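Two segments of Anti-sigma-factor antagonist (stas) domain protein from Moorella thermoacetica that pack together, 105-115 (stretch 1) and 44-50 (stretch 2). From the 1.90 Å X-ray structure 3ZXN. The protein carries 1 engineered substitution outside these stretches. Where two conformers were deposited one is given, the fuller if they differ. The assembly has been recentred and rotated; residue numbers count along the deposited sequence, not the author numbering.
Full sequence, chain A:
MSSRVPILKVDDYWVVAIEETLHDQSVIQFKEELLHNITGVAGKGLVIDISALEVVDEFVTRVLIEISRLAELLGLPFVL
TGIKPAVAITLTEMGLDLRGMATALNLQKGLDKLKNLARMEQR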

ATOM      1  N   LEU A 105       6.712   3.607   9.294  1.00 23.06           N
ATOM      2  CA  LEU A 105       7.299   4.896   8.962  1.00 24.32           C
ATOM      3  C   LEU A 105       7.866   4.919   7.546  1.00 24.09           C
ATOM      4  O   LEU A 105       7.787   5.916   6.853  1.00 25.68           O
ATOM      5  CB  LEU A 105       8.430   5.229   9.968  1.00 24.92           C
ATOM      6  CG  LEU A 105       9.126   6.572   9.737  1.00 29.87           C
ATOM      7  CD1 LEU A 105       8.107   7.709   9.791  1.00 24.35           C
ATOM      8  CD2 LEU A 105      10.291   6.792  10.752  1.00 25.42           C
ATOM      9  N   ASN A 106       8.457   3.805   7.138  1.00 27.09           N
ATOM     10  CA  ASN A 106       9.134   3.718   5.859  1.00 27.67           C
ATOM     11  C   ASN A 106       9.167   2.270   5.411  1.00 26.38           C
ATOM     12  O   ASN A 106       8.640   1.390   6.094  1.00 24.33           O
ATOM     13  CB  ASN A 106      10.558   4.273   5.972  1.00 28.66           C
ATOM     14  CG  ASN A 106      11.366   3.575   7.032  1.00 26.17           C
ATOM     15  OD1 ASN A 106      11.377   2.350   7.116  1.00 28.32           O
ATOM     16  ND2 ASN A 106      12.031   4.355   7.874  1.00 29.83           N
ATOM     17  N   LEU A 107       9.806   2.021   4.276  1.00 25.68           N
ATOM     18  CA  LEU A 107       9.827   0.677   3.709  0.59 27.10           C
ATOM     19  C   LEU A 107      10.539  -0.332   4.601  1.00 27.26           C
ATOM     20  O   LEU A 107      10.133  -1.497   4.665  1.00 26.04           O
ATOM     21  CB  LEU A 107      10.447   0.663   2.307  0.59 26.18           C
ATOM     22  CG  LEU A 107       9.640   1.222   1.138  0.59 26.48           C
ATOM     23  CD1 LEU A 107      10.318   0.810  -0.163  0.59 28.97           C
ATOM     24  CD2 LEU A 107       8.193   0.727   1.176  0.59 27.51           C
ATOM     25  N   GLN A 108      11.598   0.098   5.288  1.00 27.65           N
ATOM     26  CA  GLN A 108      12.335  -0.839   6.140  1.00 29.08           C
ATOM     27  C   GLN A 108      11.449  -1.305   7.301  1.00 25.21           C
ATOM     28  O   GLN A 108      11.322  -2.503   7.567  1.00 24.81           O
ATOM     29  CB  GLN A 108      13.638  -0.211   6.675  1.00 23.77           C
ATOM     30  CG  GLN A 108      14.421  -1.150   7.580  1.00 27.07           C
ATOM     31  CD  GLN A 108      15.045  -2.320   6.811  1.00 30.73           C
ATOM     32  OE1 GLN A 108      15.660  -2.131   5.763  1.00 30.78           O
ATOM     33  NE2 GLN A 108      14.868  -3.530   7.327  1.00 28.43           N
ATOM     34  N   LYS A 109      10.866  -0.335   7.999  1.00 25.56           N
ATOM     35  CA  LYS A 109       9.955  -0.582   9.114  1.00 24.76           C
ATOM     36  C   LYS A 109       8.742  -1.399   8.644  1.00 24.30           C
ATOM     37  O   LYS A 109       8.224  -2.244   9.375  1.00 25.59           O
ATOM     38  CB  LYS A 109       9.459   0.759   9.668  1.00 23.03           C
ATOM     39  CG  LYS A 109      10.584   1.658  10.184  1.00 34.93           C
ATOM     40  CD  LYS A 109      10.728   1.520  11.649  1.00 32.13           C
ATOM     41  CE  LYS A 109      11.645   2.617  12.201  1.00 37.06           C
ATOM     42  NZ  LYS A 109      11.579   2.634  13.674  1.00 30.16           N
ATOM     43  N   GLY A 110       8.300  -1.121   7.426  1.00 23.30           N
ATOM     44  CA  GLY A 110       7.171  -1.833   6.832  1.00 25.79           C
ATOM     45  C   GLY A 110       7.506  -3.298   6.650  1.00 26.15           C
ATOM     46  O   GLY A 110       6.799  -4.176   7.143  1.00 26.96           O
ATOM     47  N   LEU A 111       8.605  -3.564   5.952  1.00 23.38           N
ATOM     48  CA  LEU A 111       9.082  -4.935   5.807  1.00 27.19           C
ATOM     49  C   LEU A 111       9.289  -5.642   7.153  1.00 30.50           C
ATOM     50  O   LEU A 111       8.858  -6.780   7.329  1.00 30.12           O
ATOM     51  CB  LEU A 111      10.364  -4.977   4.982  1.00 30.35           C
ATOM     52  CG  LEU A 111      10.155  -4.723   3.496  1.00 27.39           C
ATOM     53  CD1 LEU A 111      11.505  -4.418   2.813  1.00 27.86           C
ATOM     54  CD2 LEU A 111       9.433  -5.921   2.854  1.00 23.44           C
ATOM     55  N   ASP A 112       9.927  -4.968   8.109  1.00 27.07           N
ATOM     56  CA  ASP A 112      10.162  -5.591   9.416  1.00 32.22           C
ATOM     57  C   ASP A 112       8.842  -5.922  10.133  1.00 34.40           C
ATOM     58  O   ASP A 112       8.702  -6.975  10.760  1.00 29.09           O
ATOM     59  CB  ASP A 112      11.065  -4.716  10.299  1.00 28.65           C
ATOM     60  CG  ASP A 112      12.517  -4.689   9.802  1.00 30.92           C
ATOM     61  OD1 ASP A 112      12.936  -5.639   9.111  1.00 36.51           O
ATOM     62  OD2 ASP A 112      13.231  -3.713  10.078  1.00 41.73           O
ATOM     63  N   LYS A 113       7.868  -5.029  10.028  1.00 28.76           N
ATOM     64  CA  LYS A 113       6.595  -5.252  10.703  1.00 29.76           C
ATOM     65  C   LYS A 113       5.929  -6.528  10.191  1.00 35.91           C
ATOM     66  O   LYS A 113       5.433  -7.339  10.967  1.00 38.07           O
ATOM     67  CB  LYS A 113       5.668  -4.045  10.516  1.00 31.21           C
ATOM     68  CG  LYS A 113       4.341  -4.139  11.269  1.00 38.20           C
ATOM     69  CD  LYS A 113       3.526  -2.856  11.083  1.00 38.24           C
ATOM     70  CE  LYS A 113       2.285  -2.811  11.976  1.00 47.94           C
ATOM     71  NZ  LYS A 113       2.620  -2.649  13.424  1.00 49.55           N
ATOM     72  N   LEU A 114       5.935  -6.708   8.880  1.00 31.84           N
ATOM     73  CA  LEU A 114       5.304  -7.873   8.284  1.00 39.52           C
ATOM     74  C   LEU A 114       6.011  -9.158   8.704  1.00 40.76           C
ATOM     75  O   LEU A 114       5.365 -10.152   9.009  1.00 37.38           O
ATOM     76  CB  LEU A 114       5.256  -7.737   6.761  1.00 32.07           C
ATOM     77  CG  LEU A 114       4.191  -6.727   6.323  1.00 33.94           C
ATOM     78  CD1 LEU A 114       3.760  -6.913   4.864  1.00 32.48           C
ATOM     79  CD2 LEU A 114       2.984  -6.861   7.235  1.00 40.77           C
ATOM     80  N   LYS A 115       7.339  -9.131   8.745  1.00 34.90           N
ATOM     81  CA  LYS A 115       8.082 -10.322   9.125  1.00 37.00           C
ATOM     82  C   LYS A 115       7.891 -10.638  10.602  1.00 49.00           C
ATOM     83  O   LYS A 115       7.850 -11.804  10.992  1.00 50.18           O
ATOM     84  CB  LYS A 115       9.564 -10.156   8.823  1.00 34.31           C
ATOM     85  CG  LYS A 115       9.903 -10.028   7.355  1.00 31.75           C
ATOM     86  CD  LYS A 115      11.331  -9.530   7.218  1.00 39.98           C
ATOM     87  CE  LYS A 115      11.670  -9.129   5.800  1.00 40.36           C
ATOM     88  NZ  LYS A 115      13.149  -8.862   5.674  1.00 44.11           N
TER
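Stretch 2 44-50: KGLVIDI

Most of stretch 2 is a β-strand that packs against the helix of stretch 1. The helix runs from Leu 107 to Lys 115 and continues later in the chain. The strand ends at Asp 49, and Ile 50 has left the extended conformation, with a psi near 20°. Leu 46, Val 47, Ile 48 and Asp 49 have phi between -139° and -107° and psi between 125° and 133°, the usual range for a β-strand.

The two segments run nearly antiparallel. Their N-to-C directions make an angle of 159°, and the axes come within 8.7 Å of each other. The register follows from this direction. The CA of Leu 107 is 6.6 Å from the CA of Asp 49, the CA of Gly 110 is 6.2 Å from the CA of Val 47, and the CA of Leu 114 is 6.9 Å from the CA of Gly 45. Alternate strand residues therefore meet helix positions three or four residues apart, about one turn each.

Val 47 is the centre of the contact and has the largest covered area, 88 Å². Its CA-to-CB bond points toward the helix, and chi1 is t. Three leucines pack on it. Leu 107 CD2 lies 3.6 Å from Val 47 CG1. Leu 111 CD2 lies 3.9 Å from Val 47 CG2, and Leu 114 CD1 lies 4.2 Å from the same CG2. Gly 110 lets the backbones come close here, with its C atom 4.2 Å from Val 47 CG2. A CB on Gly 110 would point toward the strand and clash with Val 47 CG1, at 2.9 Å.

Leu 107 has 59 Å² covered. Its CA-to-CB bond points sideways, but the end of the side chain comes nearer the strand. Leu 107 CD2 reaches Asp 49 as well as Val 47, at 3.5 Å from Asp 49 CB. Both Leu 107 and Val 47 were deposited in two conformers, and these distances belong to the one given.

Leu 114 has 55 Å² covered, and its CA-to-CB bond points toward the strand. Leu 114 CD1 lies 3.7 Å from Leu 46 O and 4.0 Å from Gly 45 CA. Gly 45 matters for the fit, since a CB there would stand 2.8 Å from Leu 114 CD1, a clash. The CA-to-CB bonds of Leu 46 and Ile 48 point away from the helix, as the alternation of a strand requires.

No direct hydrogen bond joins the two stretches. The three leucines against Val 47 make the centre of the packing apolar. A polar link forms near the start of the helix through water 1. This water donates to Asp 49 OD2 at 2.7 Å and to Leu 105 O at 3.3 Å. Nearby, Asn 106 CA is 4.1 Å from Asp 49 OD2. Asn 106 is the N-cap of the helix. Asn 106 OD1 accepts from Lys 109 N at 2.9 Å, which satisfies a free backbone NH of the first turn.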

ATOM      1  N   LYS A  44       4.233 -13.194   0.537  1.00 29.13           N
ATOM      2  CA  LYS A  44       4.070 -13.228   1.986  1.00 31.01           C
ATOM      3  C   LYS A  44       3.395 -11.967   2.499  1.00 25.87           C
ATOM      4  O   LYS A  44       2.977 -11.900   3.657  1.00 27.12           O
ATOM      5  CB  LYS A  44       5.427 -13.397   2.693  1.00 30.06           C
ATOM      6  CG  LYS A  44       6.078 -14.761   2.484  1.00 36.76           C
ATOM      7  CD  LYS A  44       7.451 -14.823   3.193  1.00 35.32           C
ATOM      8  CE  LYS A  44       8.077 -16.203   3.067  1.00 47.67           C
ATOM      9  NZ  LYS A  44       9.323 -16.317   3.888  1.00 47.34           N
ATOM     10  N   GLY A  45       3.306 -10.953   1.648  1.00 28.36           N
ATOM     11  CA  GLY A  45       2.754  -9.687   2.100  1.00 25.53           C
ATOM     12  C   GLY A  45       3.003  -8.559   1.125  1.00 24.25           C
ATOM     13  O   GLY A  45       3.666  -8.740   0.110  1.00 26.11           O
ATOM     14  N   LEU A  46       2.478  -7.387   1.461  1.00 21.06           N
ATOM     15  CA  LEU A  46       2.501  -6.254   0.573  1.00 22.12           C
ATOM     16  C   LEU A  46       2.822  -4.989   1.371  1.00 21.73           C
ATOM     17  O   LEU A  46       2.201  -4.719   2.397  1.00 25.17           O
ATOM     18  CB  LEU A  46       1.124  -6.114  -0.121  1.00 19.96           C
ATOM     19  CG  LEU A  46       0.837  -4.821  -0.879  1.00 22.24           C
ATOM     20  CD1 LEU A  46       1.837  -4.644  -1.987  1.00 23.25           C
ATOM     21  CD2 LEU A  46      -0.594  -4.826  -1.454  1.00 26.09           C
ATOM     22  N   VAL A  47       3.798  -4.228   0.888  1.00 23.33           N
ATOM     23  CA  VAL A  47       4.147  -2.932   1.479  0.71 22.86           C
ATOM     24  C   VAL A  47       3.978  -1.848   0.433  1.00 21.10           C
ATOM     25  O   VAL A  47       4.528  -1.950  -0.666  1.00 24.52           O
ATOM     26  CB  VAL A  47       5.628  -2.869   1.950  0.71 24.30           C
ATOM     27  CG1 VAL A  47       5.873  -1.561   2.719  0.71 19.74           C
ATOM     28  CG2 VAL A  47       5.984  -4.081   2.788  0.71 27.32           C
ATOM     29  N   ILE A  48       3.210  -0.812   0.759  1.00 22.61           N
ATOM     30  CA  ILE A  48       3.050   0.292  -0.175  1.00 19.64           C
ATOM     31  C   ILE A  48       3.431   1.599   0.505  1.00 21.71           C
ATOM     32  O   ILE A  48       2.879   1.932   1.545  1.00 22.03           O
ATOM     33  CB  ILE A  48       1.600   0.435  -0.678  1.00 20.52           C
ATOM     34  CG1 ILE A  48       1.171  -0.816  -1.454  1.00 22.73           C
ATOM     35  CG2 ILE A  48       1.498   1.685  -1.542  1.00 23.86           C
ATOM     36  CD1 ILE A  48      -0.315  -0.722  -1.994  1.00 23.02           C
ATOM     37  N   ASP A  49       4.363   2.336  -0.094  1.00 25.03           N
ATOM     38  CA  ASP A  49       4.830   3.591   0.493  1.00 26.81           C
ATOM     39  C   ASP A  49       4.286   4.776  -0.287  1.00 23.63           C
ATOM     40  O   ASP A  49       4.370   4.811  -1.512  1.00 25.67           O
ATOM     41  CB  ASP A  49       6.365   3.662   0.535  1.00 23.67           C
ATOM     42  CG  ASP A  49       6.869   4.934   1.201  1.00 25.75           C
ATOM     43  OD1 ASP A  49       6.920   5.984   0.525  1.00 26.96           O
ATOM     44  OD2 ASP A  49       7.209   4.877   2.398  1.00 26.82           O
ATOM     45  N   ILE A  50       3.768   5.761   0.435  1.00 20.59           N
ATOM     46  CA  ILE A  50       3.219   6.954  -0.204  1.00 22.69           C
ATOM     47  C   ILE A  50       3.904   8.261   0.195  1.00 28.52           C
ATOM     48  O   ILE A  50       3.332   9.333   0.013  1.00 27.49           O
ATOM     49  CB  ILE A  50       1.692   7.064   0.065  1.00 24.86           C
ATOM     50  CG1 ILE A  50       1.408   7.115   1.577  1.00 23.68           C
ATOM     51  CG2 ILE A  50       0.994   5.883  -0.559  1.00 27.55           C
ATOM     52  CD1 ILE A  50      -0.053   7.516   1.948  1.00 26.40           C
TER
HETATM   53  O   HOH W   1       8.766   6.554   3.795  1.00 26.70           O